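Local atomic coordinates of plasmodium falciparum gamete antigen 27/25 (Plasmodium falciparum, PDB entry 1N81), a protein that is of unknown molecular function but is essential for sexual development of the malaria parasite, and probably dimerizes. Residues H24-Y29 against N79-R84; I86-D91 against D103-V108; T90-E93 against D97-K100; T145-Y148 against K153-D156. All blocks are in the same frame, centred on the assembly; numbering follows the deposited sequence.

Contact 1: H24-Y29 against N79-R84; sequences HACSDY and NRISDR
C26 and I81 face each other: both CB atoms point at the opposite helix, and the two CA atoms come within 5.7 Å. The short segment axes approach to 10.0 Å and are inclined by 39°, running in broadly the same direction. Small residues on one helix receive longer ones from the other. I81 sends CG1 and CD1 across, with CD1 ending 3.9 Å from A25 CB, while C26 CB lies against I81 CG1. The thiol goes the other way. With SG anti to its own backbone N (chi1 -169°), C26 lays the sulfur along the extended aliphatic stem of R84, 3.8 Å from R84 CD and almost as close to R84 CB. This is packing only, with no hydrogen bond between the segments; the R84 guanidinium carries on past it to salt bridges with E109 and E22. The loose side lies on the outer flanks, where S27, D28 and D83 take no part and are at least partly exposed. S27 bonds D103, and L106 of helix 96-122 packs beside C26 and R84. The pairing of helix 13-35 with helix 71-89 is plain interhelical core packing, typical of an all-helical fold.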
# COMPACT_ATOMS: atom_id res chain seq x y z
N HIS A 24 6.70 0.47 -4.62
CA HIS A 24 8.04 0.39 -5.21
C HIS A 24 9.00 1.13 -4.31
O HIS A 24 10.15 0.72 -4.14
CB HIS A 24 8.08 0.98 -6.63
CG HIS A 24 7.53 0.05 -7.67
ND1 HIS A 24 8.33 -0.83 -8.37
CD2 HIS A 24 6.26 -0.19 -8.07
CE1 HIS A 24 7.57 -1.58 -9.15
NE2 HIS A 24 6.31 -1.21 -8.99
N ALA A 25 8.53 2.21 -3.70
CA ALA A 25 9.42 2.93 -2.79
C ALA A 25 9.75 1.97 -1.63
O ALA A 25 10.88 1.94 -1.13
CB ALA A 25 8.75 4.22 -2.26
N CYS A 26 8.77 1.18 -1.21
CA CYS A 26 8.98 0.24 -0.11
C CYS A 26 9.98 -0.86 -0.54
O CYS A 26 10.94 -1.15 0.17
CB CYS A 26 7.64 -0.38 0.34
SG CYS A 26 7.77 -1.32 1.91
N SER A 27 9.75 -1.45 -1.71
CA SER A 27 10.64 -2.47 -2.23
C SER A 27 12.06 -1.90 -2.33
O SER A 27 13.00 -2.51 -1.84
CB SER A 27 10.15 -2.94 -3.60
OG SER A 27 11.01 -3.96 -4.12
N ASP A 28 12.20 -0.72 -2.94
CA ASP A 28 13.52 -0.10 -3.05
C ASP A 28 14.19 0.05 -1.68
O ASP A 28 15.36 -0.30 -1.49
CB ASP A 28 13.44 1.31 -3.68
CG ASP A 28 13.08 1.29 -5.16
OD1 ASP A 28 13.10 0.22 -5.80
OD2 ASP A 28 12.76 2.37 -5.69
N TYR A 29 13.46 0.59 -0.71
CA TYR A 29 14.04 0.80 0.60
C TYR A 29 14.43 -0.52 1.26
O TYR A 29 15.39 -0.58 2.03
CB TYR A 29 13.08 1.56 1.49
CG TYR A 29 13.80 2.31 2.57
CD1 TYR A 29 14.27 3.59 2.34
CD2 TYR A 29 14.00 1.73 3.84
CE1 TYR A 29 14.93 4.31 3.35
CE2 TYR A 29 14.67 2.44 4.86
CZ TYR A 29 15.13 3.73 4.60
OH TYR A 29 15.79 4.44 5.58
N ASN A 79 4.81 6.54 6.87
CA ASN A 79 4.52 5.75 8.07
C ASN A 79 4.30 4.29 7.72
O ASN A 79 4.91 3.41 8.32
CB ASN A 79 3.26 6.26 8.80
CG ASN A 79 3.46 7.61 9.43
OD1 ASN A 79 4.57 7.97 9.79
ND2 ASN A 79 2.37 8.36 9.59
N ARG A 80 3.43 4.04 6.74
CA ARG A 80 3.12 2.66 6.35
C ARG A 80 4.38 1.93 5.89
O ARG A 80 4.59 0.76 6.20
CB ARG A 80 2.05 2.62 5.24
CG ARG A 80 0.60 2.82 5.77
CD ARG A 80 -0.40 2.51 4.65
NE ARG A 80 -0.23 3.40 3.50
CZ ARG A 80 -0.83 4.57 3.37
NH1 ARG A 80 -1.65 4.99 4.33
NH2 ARG A 80 -0.64 5.31 2.27
N ILE A 81 5.24 2.63 5.16
CA ILE A 81 6.46 2.00 4.68
C ILE A 81 7.34 1.61 5.87
O ILE A 81 7.79 0.46 5.98
CB ILE A 81 7.23 2.94 3.71
CG1 ILE A 81 6.53 2.99 2.33
CG2 ILE A 81 8.66 2.45 3.57
CD1 ILE A 81 7.15 4.05 1.32
N SER A 82 7.58 2.55 6.78
CA SER A 82 8.40 2.24 7.95
C SER A 82 7.78 1.06 8.71
O SER A 82 8.49 0.16 9.14
CB SER A 82 8.54 3.45 8.87
OG SER A 82 9.46 3.14 9.90
N ASP A 83 6.46 1.04 8.85
CA ASP A 83 5.87 -0.08 9.57
C ASP A 83 6.12 -1.41 8.87
O ASP A 83 6.31 -2.43 9.53
CB ASP A 83 4.38 0.15 9.80
CG ASP A 83 4.12 1.28 10.80
OD1 ASP A 83 5.09 1.70 11.49
OD2 ASP A 83 2.97 1.75 10.90
N ARG A 84 6.14 -1.41 7.54
CA ARG A 84 6.38 -2.64 6.80
C ARG A 84 7.81 -3.08 7.02
O ARG A 84 8.08 -4.28 7.10
CB ARG A 84 6.12 -2.47 5.29
CG ARG A 84 4.63 -2.35 4.90
CD ARG A 84 4.46 -2.31 3.37
NE ARG A 84 3.09 -1.95 3.04
CZ ARG A 84 2.67 -0.72 2.77
NH1 ARG A 84 3.53 0.30 2.77
NH2 ARG A 84 1.39 -0.50 2.54

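Contact 2: I86-D91 against D103-V108; sequences ISYCTD and DDYLWV
Y88 and Y105 hold together the two arms of a helix-loop-helix unit, in which helix 71-89 turns through a short loop into helix 96-122. Here the last turn of the first helix makes its direct contacts with the second helix between side chains, the nearest CA pair, Y88 and Y105, staying 9.0 Å apart.

The aromatic component is a T-shaped pair. Y105 directs the edge of its ring toward the face of Y88, with the planes at 74° and the centroids 5.4 Å apart. The closest carbons are Y88 CE2 and Y105 CD2, at 3.9 Å, and the CB of Y105 also comes up to Y88 CZ. Each tyrosine has CG anti to its own carbonyl carbon (chi1 -54° for Y88, -76° for Y105), which swings both rings into the gap between the helices.

The aliphatic component is smaller. L106 brings one methyl, CD2, to the rim of the Y88 ring near its plane, 4.2 Å from Y88 CE1, so Y88 is touched by neighbouring residues of one helical turn. Around the pair, Q158 and R165 of helix 156-173 pack on Y88, F154 meets the Y105 ring, and L106 reaches on to F23 of helix 13-35.

The polar component passes through a water, since no direct hydrogen bond joins the segments. This water lies in the plane of the Y88 ring, 2.6 Å from Y88 OH, and donates a weak 3.0 Å bond to Y105 O.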
# COMPACT_ATOMS: atom_id res chain seq x y z
N ILE A 86 9.64 -2.72 9.73
CA ILE A 86 9.67 -3.36 11.04
C ILE A 86 8.89 -4.69 11.05
O ILE A 86 9.29 -5.64 11.71
CB ILE A 86 9.13 -2.38 12.11
CG1 ILE A 86 10.19 -1.29 12.33
CG2 ILE A 86 8.80 -3.11 13.40
CD1 ILE A 86 9.75 -0.20 13.26
N SER A 87 7.81 -4.78 10.28
CA SER A 87 7.03 -6.00 10.23
C SER A 87 7.72 -7.14 9.45
O SER A 87 7.60 -8.32 9.82
CB SER A 87 5.66 -5.72 9.59
OG SER A 87 4.85 -6.88 9.53
N TYR A 88 8.43 -6.79 8.38
CA TYR A 88 9.07 -7.79 7.52
C TYR A 88 10.60 -7.94 7.63
O TYR A 88 11.16 -8.96 7.20
CB TYR A 88 8.78 -7.47 6.03
CG TYR A 88 7.32 -7.31 5.67
CD1 TYR A 88 6.94 -6.49 4.59
CD2 TYR A 88 6.32 -8.03 6.34
CE1 TYR A 88 5.61 -6.39 4.20
CE2 TYR A 88 4.98 -7.94 5.95
CZ TYR A 88 4.64 -7.12 4.88
OH TYR A 88 3.32 -7.01 4.51
N CYS A 89 11.28 -6.94 8.17
CA CYS A 89 12.75 -7.01 8.19
C CYS A 89 13.42 -6.97 9.55
O CYS A 89 14.64 -6.88 9.63
CB CYS A 89 13.32 -5.86 7.35
SG CYS A 89 12.68 -5.78 5.64
N THR A 90 12.62 -7.03 10.61
CA THR A 90 13.12 -6.91 11.97
C THR A 90 13.46 -8.21 12.70
O THR A 90 13.57 -8.24 13.92
CB THR A 90 12.12 -6.04 12.76
OG1 THR A 90 12.84 -5.06 13.50
CG2 THR A 90 11.23 -6.86 13.66
N ASP A 91 13.65 -9.28 11.94
CA ASP A 91 14.00 -10.58 12.50
C ASP A 91 14.98 -11.27 11.57
O ASP A 91 16.19 -11.02 11.61
CB ASP A 91 12.77 -11.47 12.65
CG ASP A 91 11.70 -10.86 13.53
OD1 ASP A 91 12.04 -10.45 14.67
OD2 ASP A 91 10.54 -10.78 13.08
N ASP A 103 8.95 -9.16 -1.76
CA ASP A 103 8.28 -8.51 -2.87
C ASP A 103 6.89 -9.17 -3.07
O ASP A 103 5.96 -8.50 -3.51
CB ASP A 103 9.13 -8.58 -4.15
CG ASP A 103 10.07 -7.36 -4.31
OD1 ASP A 103 10.04 -6.44 -3.46
OD2 ASP A 103 10.85 -7.31 -5.30
N ASP A 104 6.74 -10.45 -2.74
CA ASP A 104 5.44 -11.13 -2.91
C ASP A 104 4.44 -10.66 -1.85
O ASP A 104 3.23 -10.57 -2.11
CB ASP A 104 5.58 -12.66 -2.86
CG ASP A 104 6.35 -13.23 -4.06
OD1 ASP A 104 6.23 -12.68 -5.18
OD2 ASP A 104 7.07 -14.23 -3.88
N TYR A 105 4.94 -10.39 -0.66
CA TYR A 105 4.07 -9.89 0.40
C TYR A 105 3.55 -8.50 -0.02
O TYR A 105 2.39 -8.16 0.22
CB TYR A 105 4.86 -9.75 1.71
CG TYR A 105 5.16 -11.04 2.43
CD1 TYR A 105 5.74 -12.13 1.77
CD2 TYR A 105 4.95 -11.14 3.79
CE1 TYR A 105 6.10 -13.27 2.46
CE2 TYR A 105 5.31 -12.26 4.50
CZ TYR A 105 5.88 -13.33 3.84
OH TYR A 105 6.21 -14.44 4.57
N LEU A 106 4.43 -7.71 -0.65
CA LEU A 106 4.07 -6.37 -1.08
C LEU A 106 3.00 -6.49 -2.15
O LEU A 106 2.02 -5.75 -2.16
CB LEU A 106 5.30 -5.63 -1.65
CG LEU A 106 6.40 -5.26 -0.62
CD1 LEU A 106 7.53 -4.51 -1.31
CD2 LEU A 106 5.84 -4.41 0.52
N TRP A 107 3.19 -7.45 -3.05
CA TRP A 107 2.27 -7.70 -4.15
C TRP A 107 0.89 -8.02 -3.61
O TRP A 107 -0.12 -7.48 -4.09
CB TRP A 107 2.78 -8.89 -4.97
CG TRP A 107 2.06 -9.16 -6.23
CD1 TRP A 107 2.41 -8.73 -7.48
CD2 TRP A 107 0.84 -9.94 -6.40
NE1 TRP A 107 1.50 -9.19 -8.41
CE2 TRP A 107 0.54 -9.93 -7.79
CE3 TRP A 107 0.00 -10.63 -5.53
CZ2 TRP A 107 -0.60 -10.58 -8.31
CZ3 TRP A 107 -1.12 -11.28 -6.04
CH2 TRP A 107 -1.41 -11.25 -7.42
N VAL A 108 0.85 -8.90 -2.62
CA VAL A 108 -0.40 -9.32 -2.03
C VAL A 108 -1.17 -8.13 -1.45
O VAL A 108 -2.35 -7.94 -1.74
CB VAL A 108 -0.16 -10.36 -0.94
CG1 VAL A 108 -1.44 -10.53 -0.06
CG2 VAL A 108 0.25 -11.73 -1.62
O HOH W 1 2.96 -6.01 2.16

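Contact 3: T90-E93 against D97-K100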
# COMPACT_ATOMS: atom_id res chain seq x y z
N THR A 90 12.62 -7.03 10.61
CA THR A 90 13.12 -6.91 11.97
C THR A 90 13.46 -8.21 12.70
O THR A 90 13.57 -8.24 13.92
CB THR A 90 12.12 -6.04 12.76
OG1 THR A 90 12.84 -5.06 13.50
CG2 THR A 90 11.23 -6.86 13.66
N ASP A 91 13.65 -9.28 11.94
CA ASP A 91 14.00 -10.58 12.50
C ASP A 91 14.98 -11.27 11.57
O ASP A 91 16.19 -11.02 11.61
CB ASP A 91 12.77 -11.47 12.65
CG ASP A 91 11.70 -10.86 13.53
OD1 ASP A 91 12.04 -10.45 14.67
OD2 ASP A 91 10.54 -10.78 13.08
N LYS A 92 14.43 -12.14 10.74
CA LYS A 92 15.19 -12.90 9.76
C LYS A 92 16.31 -12.07 9.13
O LYS A 92 16.29 -10.84 9.15
CB LYS A 92 14.25 -13.41 8.67
CG LYS A 92 13.03 -14.14 9.21
CD LYS A 92 12.24 -14.78 8.07
CE LYS A 92 11.08 -15.62 8.57
NZ LYS A 92 10.28 -16.19 7.43
N GLU A 93 17.29 -12.76 8.57
CA GLU A 93 18.41 -12.11 7.94
C GLU A 93 17.92 -11.51 6.63
O GLU A 93 17.45 -12.24 5.75
CB GLU A 93 19.51 -13.14 7.68
CG GLU A 93 20.83 -12.58 7.18
CD GLU A 93 21.94 -13.63 7.17
OE1 GLU A 93 22.29 -14.12 8.27
OE2 GLU A 93 22.44 -13.98 6.08
N ASP A 97 17.56 -13.48 -1.18
CA ASP A 97 16.42 -14.37 -1.44
C ASP A 97 15.23 -13.95 -0.59
O ASP A 97 14.08 -14.15 -0.98
CB ASP A 97 16.74 -15.83 -1.11
CG ASP A 97 17.45 -16.55 -2.24
OD1 ASP A 97 17.26 -16.14 -3.40
OD2 ASP A 97 18.17 -17.53 -1.96
N TYR A 98 15.51 -13.37 0.57
CA TYR A 98 14.44 -12.96 1.46
C TYR A 98 13.65 -11.79 0.88
O TYR A 98 12.42 -11.84 0.82
CB TYR A 98 14.99 -12.58 2.83
CG TYR A 98 13.92 -12.30 3.86
CD1 TYR A 98 13.02 -13.29 4.25
CD2 TYR A 98 13.80 -11.04 4.43
CE1 TYR A 98 12.03 -13.02 5.18
CE2 TYR A 98 12.82 -10.76 5.36
CZ TYR A 98 11.93 -11.75 5.73
OH TYR A 98 10.95 -11.49 6.66
N ILE A 99 14.36 -10.74 0.43
CA ILE A 99 13.68 -9.58 -0.12
C ILE A 99 12.92 -9.94 -1.39
O ILE A 99 11.91 -9.32 -1.71
CB ILE A 99 14.64 -8.38 -0.39
CG1 ILE A 99 15.61 -8.69 -1.53
CG2 ILE A 99 15.37 -8.03 0.89
CD1 ILE A 99 16.59 -7.58 -1.80
N LYS A 100 13.40 -10.96 -2.10
CA LYS A 100 12.69 -11.40 -3.31
C LYS A 100 11.33 -11.94 -2.84
O LYS A 100 10.30 -11.73 -3.50
CB LYS A 100 13.48 -12.50 -4.03
CG LYS A 100 14.09 -12.08 -5.36
CD LYS A 100 13.02 -11.81 -6.42
CE LYS A 100 13.63 -11.40 -7.77
NZ LYS A 100 14.36 -10.09 -7.76
O HOH W 2 8.58 -13.25 7.40
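K92 drapes its aliphatic chain across the ring of Y98, the two side chains crossing at about a right angle. K92 CB stands over one face, 4.1 Å above the ring plane and displaced toward the rim. Farther out, K92 CD closes on the side of the ring that ends in the hydroxyl, 3.4 Å from Y98 CE1 and 3.8 Å from Y98 OH. The lysine is stretched out beyond CG, so its methylenes run past the ring and carry NZ beyond it; the touching is done by carbon, and the charge does not sit on the ring.

The backbone of the loop adds a second touch. E93 has its side chain turned away, yet its carbonyl O lies 3.8 Å from Y98 CB, near the root of the ring. Y98 itself has CG anti to its backbone N (chi1 -173°), which extends the ring from the first turn of helix 96-122 back toward the loop.

At the far end the phenol is gripped twice. Y98 OH is hydrogen-bonded to Y88 O of helix 71-89, and a water donates to the same hydroxyl over 3.0 Å. That water also accepts a weak, long bond from K92 NZ, whose neighbourhood includes the like charge of K101. Nearby, T95 OG1 bonds to Y98 N.

This is the surface turn of a helix-loop-helix unit. Its chemistry implies that the tyrosine joins its helix to the preceding one by its hydroxyl, while the exposed lysine contributes mainly carbon contacts, with its ammonium probably left to solvent.

Contact 4: T145-Y148 against K153-D156; sequences TYEY and KFTD
E147 reaches from helix 136-150 to the backbone of F154 in the loop that follows, and its OE2 organises the contact.

Hydrogen bonding comes first. F154 N donates to E147 OE2 over 2.8 Å, almost straight at 170°, and meets the oxygen nearly along its C-O axis. A water donates a second bond to the same OE2, also 2.8 Å long, and a weak one to F154 O, so OE2 holds F154 N directly and reaches F154 O through the water. The other oxygen, OE1, is taken by a salt bridge to R140, two turns earlier on the same helix. Thus both carboxylate oxygens of a buried residue are satisfied, an environment that would probably favour the charged form.

Charge across the contact is weaker. K153 folds back, its chain bent twice, and puts CD 3.3 Å from E147 OE2, but K153 NZ remains 5.2 Å from that oxygen: opposite charges near each other without forming a bridge.

Packing supplies the rest. F154 CB is 3.5 Å from E147 OE2, and F154 CD1 lies 4.1 Å from the methylene CG of E147, with carboxylate and ring planes 56° apart.

The amide bond to OE2 ties the loop to the preceding helix and probably helps to hold the turn into helix 156-173. T155 then takes the N-cap position of helix 156-173, while the F154 ring turns inward, edge-to-face with F143 of helix 136-150 and against V108 of helix 96-122, so three helices converge around this loop.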
# COMPACT_ATOMS: atom_id res chain seq x y z
N THR A 145 -7.09 -15.53 -0.79
CA THR A 145 -6.92 -15.81 -2.21
C THR A 145 -5.56 -15.43 -2.77
O THR A 145 -4.91 -16.21 -3.47
CB THR A 145 -8.02 -15.12 -3.04
OG1 THR A 145 -9.29 -15.51 -2.53
CG2 THR A 145 -7.94 -15.56 -4.49
N TYR A 146 -5.09 -14.23 -2.45
CA TYR A 146 -3.82 -13.80 -3.00
C TYR A 146 -2.58 -14.39 -2.33
O TYR A 146 -1.55 -14.52 -3.00
CB TYR A 146 -3.77 -12.29 -3.09
CG TYR A 146 -4.77 -11.79 -4.08
CD1 TYR A 146 -5.87 -11.04 -3.67
CD2 TYR A 146 -4.64 -12.07 -5.45
CE1 TYR A 146 -6.81 -10.58 -4.58
CE2 TYR A 146 -5.57 -11.62 -6.38
CZ TYR A 146 -6.66 -10.87 -5.94
OH TYR A 146 -7.59 -10.39 -6.85
N GLU A 147 -2.67 -14.73 -1.05
CA GLU A 147 -1.57 -15.38 -0.34
C GLU A 147 -1.37 -16.73 -1.08
O GLU A 147 -0.26 -17.11 -1.40
CB GLU A 147 -1.97 -15.75 1.09
CG GLU A 147 -1.71 -14.71 2.14
CD GLU A 147 -2.03 -15.23 3.53
OE1 GLU A 147 -3.11 -15.84 3.69
OE2 GLU A 147 -1.22 -15.01 4.46
N TYR A 148 -2.49 -17.44 -1.29
CA TYR A 148 -2.50 -18.74 -1.96
C TYR A 148 -1.91 -18.64 -3.35
O TYR A 148 -1.00 -19.39 -3.72
CB TYR A 148 -3.94 -19.29 -2.05
CG TYR A 148 -4.04 -20.54 -2.90
CD1 TYR A 148 -3.49 -21.74 -2.47
CD2 TYR A 148 -4.61 -20.50 -4.18
CE1 TYR A 148 -3.48 -22.88 -3.29
CE2 TYR A 148 -4.61 -21.63 -5.02
CZ TYR A 148 -4.04 -22.81 -4.55
OH TYR A 148 -4.03 -23.93 -5.34
N LYS A 153 2.68 -16.83 3.10
CA LYS A 153 1.84 -16.91 4.27
C LYS A 153 2.26 -15.85 5.29
O LYS A 153 3.37 -15.89 5.82
CB LYS A 153 1.91 -18.30 4.92
CG LYS A 153 0.57 -18.75 5.55
CD LYS A 153 -0.17 -17.61 6.25
CE LYS A 153 -1.54 -18.03 6.76
NZ LYS A 153 -1.46 -18.78 8.05
N PHE A 154 1.38 -14.89 5.54
CA PHE A 154 1.65 -13.83 6.49
C PHE A 154 1.45 -14.42 7.87
O PHE A 154 0.61 -15.30 8.02
CB PHE A 154 0.64 -12.69 6.32
CG PHE A 154 0.93 -11.76 5.16
CD1 PHE A 154 1.01 -12.24 3.86
CD2 PHE A 154 1.11 -10.39 5.38
CE1 PHE A 154 1.27 -11.38 2.79
CE2 PHE A 154 1.37 -9.52 4.33
CZ PHE A 154 1.45 -10.02 3.03
N THR A 155 2.19 -13.96 8.87
CA THR A 155 1.95 -14.45 10.22
C THR A 155 0.70 -13.68 10.64
O THR A 155 0.34 -12.69 10.00
CB THR A 155 3.08 -14.11 11.18
OG1 THR A 155 3.24 -12.70 11.23
CG2 THR A 155 4.36 -14.75 10.73
N ASP A 156 0.05 -14.11 11.72
CA ASP A 156 -1.17 -13.43 12.17
C ASP A 156 -0.91 -11.96 12.47
O ASP A 156 -1.80 -11.13 12.27
CB ASP A 156 -1.76 -14.11 13.41
CG ASP A 156 -2.07 -15.58 13.18
OD1 ASP A 156 -2.73 -15.90 12.17
OD2 ASP A 156 -1.67 -16.42 14.01
O HOH W 3 -2.52 -15.07 6.97

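Overall arrangement
Contact 2 is the hub of the set. Its centre lies about 9 Å from that of contact 1, about 8 Å from contact 3 and about 12 Å from contact 4, and it touches all three. Contacts 1 and 2 share helix 71-89; contacts 2 and 3 share helix 96-122 as well as T90 and D91. Contacts 1 and 4, with centres about 19 Å apart, and contacts 3 and 4, at about 17 Å, do not touch. Along the chain, contact 1 closes before contacts 2 and 3 open from one stretch, and contact 4 follows. Long-range packing of helix 13-35 is thereby linked through helix 96-122 to two local helix junctions in one strand-free, helical fold.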